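Local coordinates for histidine-containing phosphotransfer protein (Zea mays, PDB 1WN0), which probably relays phosphoryl groups from cytokinin-sensing histidine kinases to response regulators in the multistep His-to-Asp phosphorelay of maize, at residues Glu25-Gln28 and Gln29-Met32; Asp126-Asn129 and Lys130-Met134. All blocks are in the same frame, centred on the assembly; numbering follows the deposited sequence.

Overall arrangement
Both contacts are turns of single helices, contact 1 in the short helix 25-34 and contact 2 in the long helix 110-138, each part core, part surface, with one apolar side inward and a polar side outward. They meet in the core: the Phe27 ring lies against Phe131, with CE2 of Phe27 3.7 Å from CE1 of Phe131, and both Phe27 and Gln31 reach Met134. Contact 1, farther from the centre of the chain, carries mostly glutamines on its outer side, with no charge pair between its segments. Contact 2 lies more centrally, about 15 Å away between centres, and adds charge: an internal salt bridge at Asp126-Lys130 and a second to helix 42-64 through Arg128.

Contact 1 (Glu25-Gln28 and Gln29-Met32); sequences EQFQ and QLQM
The Phe27 ring has Leu30 on one flank and Gln31 on another, one residue three and one four positions along the same helix. Leu30 runs across Phe27 at about a right angle and brings its CD1 methyl to 3.9 Å from Phe27 CD2, an apolar touch at a slant to the ring. Gln31 instead runs alongside Phe27 in the same direction, its amide plane turned 47° from the ring; Gln31 OE1 comes 3.8 Å from Phe27 CZ, and this buried oxygen has no hydrogen-bonding partner in the model. CG of Phe27, anti to the backbone N (chi1 -177°), stands beside the carbonyl carbon, which puts the ring within touch of the Leu30 and Gln31 side chains.

On the outer side, Gln28 and Met32 lie side by side, the terminal methyl CE of Met32 folding back to 3.5 Å from Gln28 OE1. Gln26 and Gln29 approach more loosely, OE1 of the first 4.1 Å from NE2 of the second. Beneath them run ordinary i to i+4 helical bonds, such as Met32 N to Gln28 O at 3.0 Å.

This amphipathic turn packs against three helices of the bundle: Phe27 on Leu14 and Phe18 of helix 10-19, Leu30 and Gln31 on Val43 of helix 42-64, and Gln31 also on Glu138 of helix 110-138.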
ATOM      1  N   GLU A  25      12.107  -5.199   5.393  1.00 59.28           N
ATOM      2  CA  GLU A  25      12.238  -5.919   6.686  1.00 61.12           C
ATOM      3  C   GLU A  25      11.051  -5.887   7.678  1.00 59.10           C
ATOM      4  O   GLU A  25      10.830  -6.830   8.408  1.00 56.58           O
ATOM      5  CB  GLU A  25      13.521  -5.425   7.447  1.00 62.89           C
ATOM      6  CG  GLU A  25      13.557  -3.891   7.673  1.00 69.53           C
ATOM      7  CD  GLU A  25      14.016  -3.414   9.096  1.00 77.59           C
ATOM      8  OE1 GLU A  25      13.951  -2.119   9.335  1.00 72.22           O
ATOM      9  OE2 GLU A  25      14.426  -4.327   9.953  1.00 78.54           O
ATOM     10  N   GLN A  26      10.282  -4.838   7.782  1.00 58.88           N
ATOM     11  CA  GLN A  26       9.133  -5.041   8.633  1.00 60.50           C
ATOM     12  C   GLN A  26       8.306  -6.225   8.118  1.00 60.59           C
ATOM     13  O   GLN A  26       7.935  -7.066   8.935  1.00 61.41           O
ATOM     14  CB  GLN A  26       8.196  -3.842   8.862  1.00 62.47           C
ATOM     15  CG  GLN A  26       6.687  -4.323   9.098  1.00 64.87           C
ATOM     16  CD  GLN A  26       6.181  -4.407  10.556  1.00 68.16           C
ATOM     17  OE1 GLN A  26       6.012  -5.567  11.208  1.00 53.64           O
ATOM     18  NE2 GLN A  26       5.758  -3.168  11.041  1.00 67.81           N
ATOM     19  N   PHE A  27       8.020  -6.311   6.805  1.00 58.69           N
ATOM     20  CA  PHE A  27       7.250  -7.429   6.316  1.00 55.84           C
ATOM     21  C   PHE A  27       7.808  -8.772   6.730  1.00 56.20           C
ATOM     22  O   PHE A  27       7.048  -9.677   7.042  1.00 53.83           O
ATOM     23  CB  PHE A  27       6.983  -7.387   4.792  1.00 55.89           C
ATOM     24  CG  PHE A  27       6.115  -8.545   4.345  1.00 52.84           C
ATOM     25  CD1 PHE A  27       6.687  -9.675   3.763  1.00 51.89           C
ATOM     26  CD2 PHE A  27       4.773  -8.572   4.672  1.00 51.84           C
ATOM     27  CE1 PHE A  27       5.911 -10.772   3.408  1.00 51.91           C
ATOM     28  CE2 PHE A  27       3.984  -9.673   4.358  1.00 53.92           C
ATOM     29  CZ  PHE A  27       4.556 -10.783   3.717  1.00 52.85           C
ATOM     30  N   GLN A  28       9.135  -8.904   6.748  1.00 57.17           N
ATOM     31  CA  GLN A  28       9.834 -10.113   7.210  1.00 58.18           C
ATOM     32  C   GLN A  28       9.384 -10.539   8.607  1.00 57.30           C
ATOM     33  O   GLN A  28       9.161 -11.731   8.925  1.00 55.86           O
ATOM     34  CB  GLN A  28      11.334  -9.791   7.269  1.00 59.96           C
ATOM     35  CG  GLN A  28      12.285 -10.985   7.668  1.00 67.66           C
ATOM     36  CD  GLN A  28      12.996 -11.574   6.455  1.00 77.10           C
ATOM     37  OE1 GLN A  28      12.775 -12.760   6.151  1.00 84.41           O
ATOM     38  NE2 GLN A  28      13.820 -10.744   5.728  1.00 78.68           N
ATOM     39  N   GLN A  29       9.309  -9.528   9.465  1.00 56.36           N
ATOM     40  CA  GLN A  29       8.914  -9.703  10.869  1.00 56.58           C
ATOM     41  C   GLN A  29       7.462 -10.239  10.918  1.00 54.52           C
ATOM     42  O   GLN A  29       7.124 -11.141  11.651  1.00 51.38           O
ATOM     43  CB  GLN A  29       9.082  -8.365  11.602  1.00 57.30           C
ATOM     44  CG  GLN A  29       9.444  -8.489  13.058  1.00 62.50           C
ATOM     45  CD  GLN A  29       8.419  -7.769  13.970  1.00 68.34           C
ATOM     46  OE1 GLN A  29       7.432  -8.357  14.453  1.00 61.43           O
ATOM     47  NE2 GLN A  29       8.692  -6.495  14.219  1.00 72.28           N
ATOM     48  N   LEU A  30       6.647  -9.741  10.017  1.00 54.27           N
ATOM     49  CA  LEU A  30       5.268 -10.188   9.920  1.00 55.00           C
ATOM     50  C   LEU A  30       5.126 -11.628   9.593  1.00 54.99           C
ATOM     51  O   LEU A  30       4.313 -12.295  10.157  1.00 52.94           O
ATOM     52  CB  LEU A  30       4.541  -9.403   8.842  1.00 54.20           C
ATOM     53  CG  LEU A  30       3.455  -8.527   9.274  1.00 54.62           C
ATOM     54  CD1 LEU A  30       2.734  -8.061   8.015  1.00 54.98           C
ATOM     55  CD2 LEU A  30       2.550  -9.295  10.127  1.00 55.20           C
ATOM     56  N   GLN A  31       5.901 -12.078   8.622  1.00 57.56           N
ATOM     57  CA  GLN A  31       5.722 -13.374   8.065  1.00 60.02           C
ATOM     58  C   GLN A  31       6.350 -14.380   8.981  1.00 60.87           C
ATOM     59  O   GLN A  31       6.012 -15.560   8.967  1.00 61.64           O
ATOM     60  CB  GLN A  31       6.417 -13.418   6.682  1.00 61.55           C
ATOM     61  CG  GLN A  31       5.760 -14.288   5.523  1.00 63.57           C
ATOM     62  CD  GLN A  31       4.281 -14.734   5.623  1.00 63.08           C
ATOM     63  OE1 GLN A  31       3.359 -14.010   5.238  1.00 68.20           O
ATOM     64  NE2 GLN A  31       4.080 -15.972   6.017  1.00 68.07           N
ATOM     65  N   MET A  32       7.326 -13.941   9.752  1.00 62.13           N
ATOM     66  CA  MET A  32       7.944 -14.809  10.811  1.00 63.92           C
ATOM     67  C   MET A  32       6.809 -15.245  11.802  1.00 62.38           C
ATOM     68  O   MET A  32       6.786 -16.342  12.312  1.00 61.07           O
ATOM     69  CB  MET A  32       9.147 -14.073  11.521  1.00 64.54           C
ATOM     70  CG  MET A  32      10.558 -14.752  11.570  1.00 71.42           C
ATOM     71  SD  MET A  32      11.250 -15.917  10.175  1.00 79.45           S
ATOM     72  CE  MET A  32      11.145 -14.761   8.555  1.00 81.92           C
TER

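Contact 2 (Asp126-Asn129 and Lys130-Met134); sequences DLRN and KFQTM
Leu127 sets its CD2 methyl squarely over one face of the Phe131 ring, a CH-pi contact with the carbon 3.3 Å from the ring centroid and 13° off the normal. The second branch lies over the same face but farther out, beyond the rim, CD1 of Leu127 3.4 Å from Phe131 CE2. Replacing Phe131 with an alanine would probably leave the Leu127 methyls without the ring face they pack on and open a gap beside Phe27 of helix 25-34.

The charged pair is Asp126 and Lys130, one helical turn apart. Lys130 bends at chi2 (-82°) and again at chi4, curling its ammonium back so that NZ meets Asp126 OD1 at 2.7 Å, nearly in line with the C-O bond.

Helix 110-138 belongs to the four-helix bundle of this histidine phosphotransfer protein. Leu127 and Phe131 face inward, onto Phe50 and Val47 of helix 42-64, and the guanidinium of Arg128 makes a salt bridge through NH1 with Asp55 of that helix.

Among the polar side chains, Gln132 lies alongside Arg128, its amide almost parallel to the guanidinium, 9° between planes; OE1 of Gln132 touches CG of Arg128 at 3.5 Å. The Arg128 NE is buried and finds no partner.

Backbone bonds complete the turn, including Phe131 N to Leu127 O at 2.9 Å and Gln132 N to Arg128 O at 2.8 Å.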
ATOM      1  N   ASP A 126       0.456  -4.045  -8.151  1.00 44.59           N
ATOM      2  CA  ASP A 126       1.559  -5.045  -8.211  1.00 45.21           C
ATOM      3  C   ASP A 126       1.723  -5.775  -6.858  1.00 46.68           C
ATOM      4  O   ASP A 126       1.810  -7.023  -6.796  1.00 47.92           O
ATOM      5  CB  ASP A 126       2.808  -4.266  -8.652  1.00 45.80           C
ATOM      6  CG  ASP A 126       4.059  -5.120  -8.789  1.00 51.42           C
ATOM      7  OD1 ASP A 126       4.050  -6.379  -8.751  1.00 57.71           O
ATOM      8  OD2 ASP A 126       5.156  -4.593  -8.945  1.00 56.48           O
ATOM      9  N   LEU A 127       1.730  -5.038  -5.732  1.00 45.47           N
ATOM     10  CA  LEU A 127       1.939  -5.676  -4.462  1.00 43.25           C
ATOM     11  C   LEU A 127       0.721  -6.442  -4.071  1.00 42.98           C
ATOM     12  O   LEU A 127       0.785  -7.590  -3.628  1.00 40.79           O
ATOM     13  CB  LEU A 127       2.279  -4.650  -3.405  1.00 43.93           C
ATOM     14  CG  LEU A 127       2.967  -5.089  -2.095  1.00 45.05           C
ATOM     15  CD1 LEU A 127       2.521  -4.291  -0.940  1.00 46.80           C
ATOM     16  CD2 LEU A 127       2.909  -6.444  -1.786  1.00 47.20           C
ATOM     17  N   ARG A 128      -0.445  -5.852  -4.251  1.00 41.82           N
ATOM     18  CA  ARG A 128      -1.619  -6.635  -4.015  1.00 42.67           C
ATOM     19  C   ARG A 128      -1.619  -8.057  -4.662  1.00 46.09           C
ATOM     20  O   ARG A 128      -1.977  -9.044  -3.969  1.00 43.65           O
ATOM     21  CB  ARG A 128      -2.846  -5.956  -4.518  1.00 42.20           C
ATOM     22  CG  ARG A 128      -4.103  -6.739  -4.133  1.00 41.25           C
ATOM     23  CD  ARG A 128      -5.366  -5.901  -4.358  1.00 47.02           C
ATOM     24  NE  ARG A 128      -5.537  -5.723  -5.778  1.00 48.18           N
ATOM     25  CZ  ARG A 128      -6.447  -4.963  -6.391  1.00 51.75           C
ATOM     26  NH1 ARG A 128      -7.385  -4.238  -5.711  1.00 50.33           N
ATOM     27  NH2 ARG A 128      -6.418  -4.986  -7.735  1.00 47.53           N
ATOM     28  N   ASN A 129      -1.287  -8.118  -5.983  1.00 46.67           N
ATOM     29  CA  ASN A 129      -1.298  -9.368  -6.716  1.00 49.63           C
ATOM     30  C   ASN A 129      -0.360 -10.367  -6.124  1.00 50.36           C
ATOM     31  O   ASN A 129      -0.709 -11.516  -6.074  1.00 51.26           O
ATOM     32  CB  ASN A 129      -1.020  -9.240  -8.253  1.00 50.49           C
ATOM     33  CG  ASN A 129      -2.203  -8.479  -8.994  1.00 55.50           C
ATOM     34  OD1 ASN A 129      -3.392  -8.504  -8.515  1.00 56.70           O
ATOM     35  ND2 ASN A 129      -1.877  -7.808 -10.150  1.00 55.88           N
ATOM     36  N   LYS A 130       0.814  -9.926  -5.711  1.00 49.90           N
ATOM     37  CA  LYS A 130       1.715 -10.761  -5.034  1.00 49.88           C
ATOM     38  C   LYS A 130       1.120 -11.283  -3.735  1.00 49.19           C
ATOM     39  O   LYS A 130       1.220 -12.471  -3.419  1.00 50.32           O
ATOM     40  CB  LYS A 130       3.003 -10.006  -4.740  1.00 50.52           C
ATOM     41  CG  LYS A 130       3.704  -9.486  -5.984  1.00 55.50           C
ATOM     42  CD  LYS A 130       4.536 -10.511  -6.652  1.00 61.01           C
ATOM     43  CE  LYS A 130       5.147  -9.943  -7.866  1.00 65.03           C
ATOM     44  NZ  LYS A 130       4.216  -9.025  -8.465  1.00 70.00           N
ATOM     45  N   PHE A 131       0.532 -10.396  -2.964  1.00 47.63           N
ATOM     46  CA  PHE A 131      -0.006 -10.750  -1.641  1.00 46.95           C
ATOM     47  C   PHE A 131      -1.132 -11.768  -1.824  1.00 46.94           C
ATOM     48  O   PHE A 131      -1.368 -12.599  -0.918  1.00 44.81           O
ATOM     49  CB  PHE A 131      -0.584  -9.537  -0.835  1.00 45.35           C
ATOM     50  CG  PHE A 131       0.426  -8.740  -0.044  1.00 45.27           C
ATOM     51  CD1 PHE A 131       1.575  -9.307   0.500  1.00 49.23           C
ATOM     52  CD2 PHE A 131       0.171  -7.394   0.223  1.00 46.98           C
ATOM     53  CE1 PHE A 131       2.441  -8.532   1.233  1.00 49.63           C
ATOM     54  CE2 PHE A 131       1.043  -6.640   0.949  1.00 44.10           C
ATOM     55  CZ  PHE A 131       2.156  -7.201   1.438  1.00 46.58           C
ATOM     56  N   GLN A 132      -1.863 -11.659  -2.930  1.00 47.70           N
ATOM     57  CA  GLN A 132      -3.045 -12.481  -3.096  1.00 50.64           C
ATOM     58  C   GLN A 132      -2.619 -13.936  -3.409  1.00 51.55           C
ATOM     59  O   GLN A 132      -3.114 -14.880  -2.790  1.00 49.83           O
ATOM     60  CB  GLN A 132      -3.954 -12.010  -4.187  1.00 50.78           C
ATOM     61  CG  GLN A 132      -4.941 -10.918  -3.827  1.00 55.00           C
ATOM     62  CD  GLN A 132      -5.507 -10.237  -5.110  1.00 59.91           C
ATOM     63  OE1 GLN A 132      -6.360  -9.317  -5.009  1.00 61.94           O
ATOM     64  NE2 GLN A 132      -5.053 -10.707  -6.330  1.00 55.29           N
ATOM     65  N   THR A 133      -1.693 -14.110  -4.334  1.00 53.17           N
ATOM     66  CA  THR A 133      -1.089 -15.450  -4.496  1.00 55.00           C
ATOM     67  C   THR A 133      -0.353 -15.908  -3.220  1.00 54.87           C
ATOM     68  O   THR A 133      -0.369 -17.087  -2.828  1.00 55.80           O
ATOM     69  CB  THR A 133      -0.222 -15.540  -5.802  1.00 56.11           C
ATOM     70  OG1 THR A 133       1.105 -15.023  -5.589  1.00 59.24           O
ATOM     71  CG2 THR A 133      -0.817 -14.665  -6.955  1.00 54.45           C
ATOM     72  N   MET A 134       0.305 -15.006  -2.535  1.00 55.77           N
ATOM     73  CA  MET A 134       0.870 -15.382  -1.246  1.00 56.40           C
ATOM     74  C   MET A 134      -0.139 -16.143  -0.415  1.00 57.46           C
ATOM     75  O   MET A 134       0.175 -17.287   0.055  1.00 58.17           O
ATOM     76  CB  MET A 134       1.279 -14.184  -0.433  1.00 56.40           C
ATOM     77  CG  MET A 134       2.177 -14.587   0.694  1.00 57.39           C
ATOM     78  SD  MET A 134       2.656 -13.210   1.717  1.00 55.44           S
ATOM     79  CE  MET A 134       1.114 -12.708   2.328  1.00 52.40           C
TER